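Long-range contacts in haemagglutinin I (Physarum polycephalum, PDB 3A5P), which probably binds carbohydrates as a lectin, through what may be a minimal recognition domain of the legume lectin fold: residues R64-G69 and D94-T99; G74-T79 and V86-G91. All blocks are in the same frame, centred on the assembly; numbering follows the deposited sequence. Where two conformers were deposited one is given.

Contact 1: R64-G69 and D94-T99; sequences RAFQLG and DAQHLT
Gln-96 runs over one face of the Phe-66 ring, in the direction opposite to the Phe-66 side chain, and reaches the backbone of Gln-67 with its tip. Its CB sits over the ring centre, 3.5 Å from the centroid. This is a CH-pi contact on one face; CB of Ala-65 lies against the opposite face, toward its rim. The first torsion puts CG of Gln-96 anti to the carbonyl carbon (chi1 -62°), and the extended second torsion sends CD toward the root of Phe-66. There CD lies 3.7 Å from CG of Phe-66. OE1 comes to 3.2 Å from CB of Phe-66. The amide and ring planes are 33° apart. NE2 ends the chain with a hydrogen bond of 3.1 Å to O of Gln-67, bent to 146° at the hydrogen. The acceptor lies in the amide plane of Gln-96, but the donor stands above the carbonyl plane of Gln-67. NE2 also packs 3.9 Å from CD2 of Leu-68. At the far end of the ring, CE2 of Phe-66 has O of His-97 at its edge, and CD2 of Leu-98 lies 3.9 Å from CZ. Ala-65 and Phe-66 form a classic beta bulge facing Val-58. The two strands belong to different sheets. One polar side chain thus does two jobs between them: its aliphatic part covers an aromatic face, and its amide links it to the backbone of strand 63-70.

Contact 2: G74-T79 and V86-G91; sequences GVATAT and VSISTG
Thr-77 and Ser-89 face each other as an antiparallel hydrogen-bonded pair. N of Thr-77 gives a nearly straight bond of 2.8 Å to O of Ser-89, and N of Ser-89 returns one to O of Thr-77. Thr-79 and Ser-87 repeat the exchange, with N of Thr-79 2.8 Å from O of Ser-87 and the return bond running from N of Ser-87 to O of Thr-79. Ala-78 and Ile-88 form the non-hydrogen-bonded pair between them. Here CA of Ile-88 makes a CA-H...O contact of 3.3 Å with O of Thr-77. CB of Ala-78 packs 4.0 Å from both CG1 of Ile-88 and CG1 of Val-86. Beyond the Thr-77/Ser-89 pair, a water bridges the strands: it accepts from N of Val-75 and donates to O of Thr-90. O of Val-75 receives a CA-H...O contact from CA of Thr-90. OG of Ser-89 accepts from N of Gly-91 at 3.2 Å, an ST turn where the strand ends. OG1 of Thr-90 bonds to O of Gly-69 and to N of Phe-92. On the other edge of 74-79, Gly-74, Ala-76 and Ala-78 use their backbones to bond strand 3-10. Consecutive antiparallel strands 74-81 and 85-89, joined by a short turn, make a beta hairpin, consistent with a legume-lectin-type fold.

From the N terminus, strand 3-10 is laid down first and later becomes the edge neighbour of 74-81. The chain then builds the five-stranded antiparallel sheet, which ends at 63-70. It crosses next to the other sheet, where contact 2 closes a short hairpin loop between 74-79 and 86-91. The following strand, 96-99, pairs with 85-89 and packs against 64-69. Contact 1 therefore closes a longer loop, and contact 2 is nested inside it. Contact 2 knits strands within one sheet; contact 1 joins that sheet to the other. Backbone bonding of Gln-96 to Ile-88 connects the two contacts directly.

Contact 1: R64-G69 and D94-T99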
loop_
_atom_site.group_PDB
_atom_site.type_symbol
_atom_site.label_atom_id
_atom_site.label_comp_id
_atom_site.label_asym_id
_atom_site.label_seq_id
_atom_site.Cartn_x
_atom_site.Cartn_y
_atom_site.Cartn_z
ATOM N N ARG A 64 13.421 -0.093 0.256
ATOM C CA ARG A 64 13.713 0.970 1.190
ATOM C C ARG A 64 14.235 2.179 0.416
ATOM O O ARG A 64 15.236 2.089 -0.312
ATOM C CB ARG A 64 14.684 0.511 2.256
ATOM C CG ARG A 64 14.709 1.452 3.426
ATOM C CD ARG A 64 15.864 1.148 4.288
ATOM N NE ARG A 64 15.525 0.199 5.328
ATOM C CZ ARG A 64 15.627 0.452 6.621
ATOM N NH1 ARG A 64 16.051 1.631 7.029
ATOM N NH2 ARG A 64 15.318 -0.481 7.502
ATOM N N ALA A 65 13.516 3.291 0.537
ATOM C CA ALA A 65 13.852 4.524 -0.171
ATOM C C ALA A 65 14.866 5.353 0.635
ATOM O O ALA A 65 15.956 5.682 0.134
ATOM C CB ALA A 65 12.587 5.330 -0.452
ATOM N N PHE A 66 14.511 5.670 1.878
ATOM C CA PHE A 66 15.361 6.455 2.796
ATOM C C PHE A 66 14.728 6.505 4.168
ATOM O O PHE A 66 13.600 6.032 4.352
ATOM C CB PHE A 66 15.616 7.899 2.288
ATOM C CG PHE A 66 14.417 8.552 1.625
ATOM C CD1 PHE A 66 13.344 9.033 2.389
ATOM C CD2 PHE A 66 14.360 8.680 0.231
ATOM C CE1 PHE A 66 12.226 9.633 1.767
ATOM C CE2 PHE A 66 13.247 9.274 -0.398
ATOM C CZ PHE A 66 12.187 9.757 0.379
ATOM N N GLN A 67 15.429 7.116 5.120
ATOM C CA GLN A 67 14.889 7.297 6.447
ATOM C C GLN A 67 14.892 8.774 6.778
ATOM O O GLN A 67 15.845 9.497 6.421
ATOM C CB GLN A 67 15.730 6.526 7.460
ATOM C CG GLN A 67 15.128 6.461 8.854
ATOM C CD GLN A 67 15.967 5.574 9.777
ATOM O OE1 GLN A 67 16.844 6.070 10.489
ATOM N NE2 GLN A 67 15.735 4.258 9.720
ATOM N N LEU A 68 13.836 9.203 7.468
ATOM C CA LEU A 68 13.642 10.575 7.915
ATOM C C LEU A 68 13.836 10.636 9.431
ATOM O O LEU A 68 13.545 9.667 10.136
ATOM C CB LEU A 68 12.207 11.006 7.635
ATOM C CG LEU A 68 11.568 10.628 6.281
ATOM C CD1 LEU A 68 10.048 10.753 6.363
ATOM C CD2 LEU A 68 12.121 11.539 5.210
ATOM N N GLY A 69 14.292 11.780 9.920
ATOM C CA GLY A 69 14.443 12.009 11.360
ATOM C C GLY A 69 13.542 13.130 11.841
ATOM O O GLY A 69 13.140 14.027 11.060
ATOM N N ASP A 94 17.581 17.280 5.303
ATOM C CA ASP A 94 17.072 17.721 4.002
ATOM C C ASP A 94 15.855 16.913 3.562
ATOM O O ASP A 94 15.702 15.757 3.941
ATOM C CB ASP A 94 18.172 17.659 2.957
ATOM C CG ASP A 94 19.297 18.632 3.261
ATOM O OD1 ASP A 94 18.995 19.818 3.561
ATOM O OD2 ASP A 94 20.468 18.194 3.221
ATOM N N ALA A 95 14.988 17.552 2.778
ATOM C CA ALA A 95 13.904 16.844 2.104
ATOM C C ALA A 95 14.523 15.818 1.169
ATOM O O ALA A 95 15.652 16.002 0.682
ATOM C CB ALA A 95 12.999 17.831 1.321
ATOM N N GLN A 96 13.807 14.721 0.941
ATOM C CA GLN A 96 14.311 13.652 0.086
ATOM C C GLN A 96 13.296 13.338 -1.000
ATOM O O GLN A 96 12.090 13.376 -0.756
ATOM C CB GLN A 96 14.637 12.433 0.936
ATOM C CG GLN A 96 15.737 12.764 1.957
ATOM C CD GLN A 96 16.224 11.569 2.686
ATOM O OE1 GLN A 96 16.980 10.761 2.143
ATOM N NE2 GLN A 96 15.792 11.431 3.936
ATOM N N HIS A 97 13.796 13.056 -2.197
ATOM C CA HIS A 97 12.955 12.836 -3.349
ATOM C C HIS A 97 12.851 11.347 -3.689
ATOM O O HIS A 97 13.819 10.602 -3.535
ATOM C CB HIS A 97 13.547 13.605 -4.539
ATOM C CG HIS A 97 12.840 13.376 -5.834
ATOM N ND1 HIS A 97 13.236 12.409 -6.734
ATOM C CD2 HIS A 97 11.786 14.012 -6.399
ATOM C CE1 HIS A 97 12.443 12.447 -7.792
ATOM N NE2 HIS A 97 11.547 13.407 -7.609
ATOM N N LEU A 98 11.674 10.929 -4.159
ATOM C CA LEU A 98 11.519 9.657 -4.863
ATOM C C LEU A 98 10.552 9.842 -6.031
ATOM O O LEU A 98 9.871 10.876 -6.156
ATOM C CB LEU A 98 11.031 8.534 -3.910
ATOM C CG LEU A 98 9.671 8.704 -3.190
ATOM C CD1 LEU A 98 8.473 8.330 -4.091
ATOM C CD2 LEU A 98 9.579 7.902 -1.851
ATOM N N THR A 99 10.502 8.827 -6.879
ATOM C CA THR A 99 9.519 8.790 -7.944
ATOM C C THR A 99 8.680 7.550 -7.821
ATOM O O THR A 99 9.192 6.435 -7.576
ATOM C CB THR A 99 10.136 8.847 -9.347
ATOM O OG1 THR A 99 11.179 7.870 -9.458
ATOM C CG2 THR A 99 10.686 10.221 -9.607
#

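Contact 2: G74-T79 and V86-G91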
loop_
_atom_site.group_PDB
_atom_site.type_symbol
_atom_site.label_atom_id
_atom_site.label_comp_id
_atom_site.label_asym_id
_atom_site.label_seq_id
_atom_site.Cartn_x
_atom_site.Cartn_y
_atom_site.Cartn_z
ATOM N N GLY A 74 6.538 14.268 15.281
ATOM C CA GLY A 74 6.945 14.301 13.871
ATOM C C GLY A 74 5.803 14.495 12.881
ATOM O O GLY A 74 4.687 14.027 13.101
ATOM N N VAL A 75 6.085 15.230 11.800
ATOM C CA VAL A 75 5.147 15.388 10.695
ATOM C C VAL A 75 5.940 15.169 9.416
ATOM O O VAL A 75 6.788 15.985 9.054
ATOM C CB VAL A 75 4.478 16.801 10.677
ATOM C CG1 VAL A 75 3.490 16.923 9.514
ATOM C CG2 VAL A 75 3.776 17.081 11.993
ATOM N N ALA A 76 5.710 14.031 8.762
ATOM C CA ALA A 76 6.333 13.788 7.469
ATOM C C ALA A 76 5.377 14.314 6.394
ATOM O O ALA A 76 4.239 13.849 6.278
ATOM C CB ALA A 76 6.623 12.310 7.271
ATOM N N THR A 77 5.826 15.308 5.646
ATOM C CA THR A 77 4.982 15.898 4.606
ATOM C C THR A 77 5.458 15.407 3.246
ATOM O O THR A 77 6.626 15.594 2.899
ATOM C CB THR A 77 5.016 17.441 4.666
ATOM O OG1 THR A 77 4.540 17.864 5.953
ATOM C CG2 THR A 77 4.107 18.027 3.550
ATOM N N ALA A 78 4.554 14.776 2.488
ATOM C CA ALA A 78 4.864 14.318 1.127
ATOM C C ALA A 78 4.177 15.243 0.140
ATOM O O ALA A 78 2.938 15.334 0.130
ATOM C CB ALA A 78 4.414 12.871 0.922
ATOM N N THR A 79 4.983 15.916 -0.684
ATOM C CA THR A 79 4.467 16.852 -1.689
ATOM C C THR A 79 4.583 16.230 -3.077
ATOM O O THR A 79 5.684 15.864 -3.522
ATOM C CB THR A 79 5.178 18.249 -1.643
ATOM O OG1 THR A 79 5.066 18.799 -0.324
ATOM C CG2 THR A 79 4.539 19.244 -2.668
ATOM N N VAL A 86 7.795 12.991 -5.861
ATOM C CA VAL A 86 7.394 13.126 -4.468
ATOM C C VAL A 86 8.572 13.671 -3.681
ATOM O O VAL A 86 9.661 13.106 -3.744
ATOM C CB VAL A 86 6.953 11.772 -3.841
ATOM C CG1 VAL A 86 6.168 12.029 -2.525
ATOM C CG2 VAL A 86 6.099 10.967 -4.825
ATOM N N SER A 87 8.347 14.764 -2.960
ATOM C CA SER A 87 9.327 15.293 -2.025
ATOM C C SER A 87 8.806 15.070 -0.615
ATOM O O SER A 87 7.698 15.497 -0.311
ATOM C CB SER A 87 9.538 16.787 -2.276
ATOM O OG SER A 87 10.455 17.329 -1.341
ATOM N N ILE A 88 9.609 14.409 0.229
ATOM C CA ILE A 88 9.204 14.094 1.606
ATOM C C ILE A 88 10.134 14.757 2.614
ATOM O O ILE A 88 11.347 14.621 2.519
ATOM C CB ILE A 88 9.157 12.565 1.857
ATOM C CG1 ILE A 88 8.281 11.889 0.780
ATOM C CG2 ILE A 88 8.629 12.279 3.258
ATOM C CD1 ILE A 88 8.360 10.364 0.754
ATOM N N SER A 89 9.550 15.496 3.549
ATOM C CA SER A 89 10.331 16.244 4.513
ATOM C C SER A 89 9.681 16.207 5.891
ATOM O O SER A 89 8.454 16.144 6.002
ATOM C CB SER A 89 10.481 17.694 4.045
ATOM O OG SER A 89 11.217 18.424 5.021
ATOM N N THR A 90 10.505 16.257 6.936
ATOM C CA THR A 90 10.011 16.385 8.316
ATOM C C THR A 90 10.384 17.747 8.925
ATOM O O THR A 90 9.972 18.076 10.045
ATOM C CB THR A 90 10.631 15.312 9.235
ATOM O OG1 THR A 90 12.057 15.368 9.091
ATOM C CG2 THR A 90 10.147 13.908 8.846
ATOM N N GLY A 91 11.186 18.525 8.206
ATOM C CA GLY A 91 11.746 19.752 8.788
ATOM C C GLY A 91 13.059 19.519 9.516
ATOM O O GLY A 91 13.638 20.457 10.071
HETATM O O HOH W 1 8.623 16.654 12.025
#